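Local coordinates for protein histidine utilization repressor (Pseudomonas syringae pv. tomato, PDB 2PKH) that probably represses the histidine utilization (hut) genes by binding the hutP region when inducer is absent, this piece being its C-terminal UTRA domain, at residues B[61-66]-B[81-86]. Residues are numbered along the deposited sequence; the frame is centred on the assembly and turned at random.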
loop_
_atom_site.group_PDB
_atom_site.type_symbol
_atom_site.label_atom_id
_atom_site.label_comp_id
_atom_site.label_asym_id
_atom_site.label_seq_id
_atom_site.Cartn_x
_atom_site.Cartn_y
_atom_site.Cartn_z
ATOM N N GLN B 61 -27.135 -4.219 -13.062
ATOM C CA GLN B 61 -26.971 -5.518 -13.750
ATOM C C GLN B 61 -26.055 -6.453 -13.005
ATOM O O GLN B 61 -26.251 -7.640 -13.104
ATOM C CB GLN B 61 -26.408 -5.381 -15.172
ATOM C CG GLN B 61 -26.952 -4.207 -15.953
ATOM C CD GLN B 61 -28.317 -4.457 -16.530
ATOM O OE1 GLN B 61 -28.473 -5.170 -17.543
ATOM N NE2 GLN B 61 -29.328 -3.843 -15.923
ATOM N N VAL B 62 -25.074 -5.901 -12.258
ATOM C CA VAL B 62 -24.051 -6.693 -11.567
ATOM C C VAL B 62 -24.564 -7.201 -10.242
ATOM O O VAL B 62 -24.252 -8.327 -9.830
ATOM C CB VAL B 62 -22.741 -5.846 -11.314
ATOM C CG1 VAL B 62 -21.749 -6.560 -10.412
ATOM C CG2 VAL B 62 -22.053 -5.531 -12.599
ATOM N N ALA B 63 -25.360 -6.373 -9.555
ATOM C CA ALA B 63 -25.832 -6.720 -8.229
ATOM C C ALA B 63 -27.368 -6.519 -8.214
ATOM O O ALA B 63 -27.904 -5.538 -7.613
ATOM C CB ALA B 63 -25.134 -5.861 -7.172
ATOM N N PRO B 64 -28.086 -7.391 -8.946
ATOM C CA PRO B 64 -29.516 -7.162 -9.077
ATOM C C PRO B 64 -30.311 -7.108 -7.784
ATOM O O PRO B 64 -31.406 -6.512 -7.758
ATOM C CB PRO B 64 -29.993 -8.278 -10.027
ATOM C CG PRO B 64 -28.849 -9.151 -10.250
ATOM C CD PRO B 64 -27.618 -8.561 -9.717
ATOM N N ASP B 65 -29.781 -7.698 -6.712
ATOM C CA ASP B 65 -30.540 -7.785 -5.464
ATOM C C ASP B 65 -30.048 -6.788 -4.390
ATOM O O ASP B 65 -30.397 -6.922 -3.204
ATOM C CB ASP B 65 -30.484 -9.213 -4.896
ATOM C CG ASP B 65 -31.148 -10.242 -5.835
ATOM O OD1 ASP B 65 -32.122 -9.882 -6.528
ATOM O OD2 ASP B 65 -30.663 -11.385 -5.889
ATOM N N TYR B 66 -29.257 -5.800 -4.820
ATOM C CA TYR B 66 -28.713 -4.788 -3.935
ATOM C C TYR B 66 -29.799 -4.101 -3.086
ATOM O O TYR B 66 -29.649 -3.964 -1.873
ATOM C CB TYR B 66 -27.903 -3.779 -4.758
ATOM C CG TYR B 66 -27.041 -2.805 -3.918
ATOM C CD1 TYR B 66 -25.781 -3.134 -3.517
ATOM C CD2 TYR B 66 -27.517 -1.548 -3.608
ATOM C CE1 TYR B 66 -24.992 -2.227 -2.743
ATOM C CE2 TYR B 66 -26.719 -0.595 -2.847
ATOM C CZ TYR B 66 -25.508 -0.954 -2.414
ATOM O OH TYR B 66 -24.730 0.002 -1.737
ATOM N N SER B 81 -18.623 -7.466 -2.651
ATOM C CA SER B 81 -17.491 -8.360 -2.872
ATOM C C SER B 81 -17.872 -9.857 -2.801
ATOM O O SER B 81 -17.072 -10.729 -3.209
ATOM C CB SER B 81 -16.339 -7.999 -1.913
ATOM O OG SER B 81 -16.678 -8.439 -0.619
ATOM N N GLN B 82 -19.092 -10.147 -2.333
ATOM C CA GLN B 82 -19.680 -11.502 -2.354
ATOM C C GLN B 82 -20.331 -11.766 -3.679
ATOM O O GLN B 82 -20.434 -12.891 -4.115
ATOM C CB GLN B 82 -20.843 -11.595 -1.385
ATOM C CG GLN B 82 -20.586 -11.932 0.042
ATOM C CD GLN B 82 -21.924 -12.186 0.746
ATOM O OE1 GLN B 82 -22.039 -12.033 1.955
ATOM N NE2 GLN B 82 -22.947 -12.565 -0.029
ATOM N N VAL B 83 -20.886 -10.726 -4.265
ATOM C CA VAL B 83 -21.694 -10.832 -5.460
ATOM C C VAL B 83 -20.804 -10.989 -6.677
ATOM O O VAL B 83 -21.153 -11.671 -7.619
ATOM C CB VAL B 83 -22.558 -9.553 -5.612
ATOM C CG1 VAL B 83 -22.944 -9.341 -7.073
ATOM C CG2 VAL B 83 -23.773 -9.666 -4.761
ATOM N N ALA B 84 -19.630 -10.348 -6.654
ATOM C CA ALA B 84 -18.755 -10.354 -7.822
ATOM C C ALA B 84 -17.321 -10.194 -7.363
ATOM O O ALA B 84 -17.068 -9.566 -6.340
ATOM C CB ALA B 84 -19.129 -9.230 -8.729
ATOM N N PRO B 85 -16.366 -10.776 -8.101
ATOM C CA PRO B 85 -14.957 -10.553 -7.698
ATOM C C PRO B 85 -14.463 -9.144 -7.992
ATOM O O PRO B 85 -14.485 -8.710 -9.128
ATOM C CB PRO B 85 -14.164 -11.578 -8.529
ATOM C CG PRO B 85 -15.059 -11.985 -9.610
ATOM C CD PRO B 85 -16.485 -11.659 -9.276
ATOM N N LEU B 86 -14.048 -8.425 -6.961
ATOM C CA LEU B 86 -13.687 -7.012 -7.117
ATOM C C LEU B 86 -12.206 -6.992 -7.349
ATOM O O LEU B 86 -11.467 -7.465 -6.522
ATOM C CB LEU B 86 -14.107 -6.220 -5.865
ATOM C CG LEU B 86 -15.663 -6.266 -5.631
ATOM C CD1 LEU B 86 -15.942 -5.479 -4.436
ATOM C CD2 LEU B 86 -16.527 -5.790 -6.870
#
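Ala63 O accepts the backbone N-H of Tyr66 at 3.1 Å, closing a type I beta turn from Ala63 to Tyr66 just where Ala63 meets Val83. In this UTRA domain, a six-stranded antiparallel sheet with short helices, the contact joins the loop after strand 49-59 to the C-terminal end of helix 76-83. No hydrogen bond links segments 61-66 and 81-86; the evidence for their association is apolar contact and 117 Å² of buried surface, both sides summed.

Val83 points its CB toward the loop, and its CG1 does all the close touching. A chi1 of 156° sets CG1 roughly anti to the backbone N, beside the carbonyl carbon, which brings this branch to the loop. CG1 lies alongside the CA-CB bond of Ala63, 4.1 Å from CB and equally near CA. The CA atoms of Ala63 and Val83 are 6.5 Å apart, among the nearest backbone pairs of the two segments.

One step on, Ala84 is the first residue after the helix to leave helical backbone angles, and its CB points at the loop. There it meets the CG1 branch of Val62 at 4.1 Å. Val62 also packs on Gln126 and Val128 of strand 126-136, while Ala63 lies on Leu80 of the helix and on Val58, so the loop's apolar side chains bridge helix and sheet.

The tightest approach is between a carbonyl and a methyl: Val62 O stands 3.2 Å from Val83 CG1, with a C-O-CG1 angle near 132°.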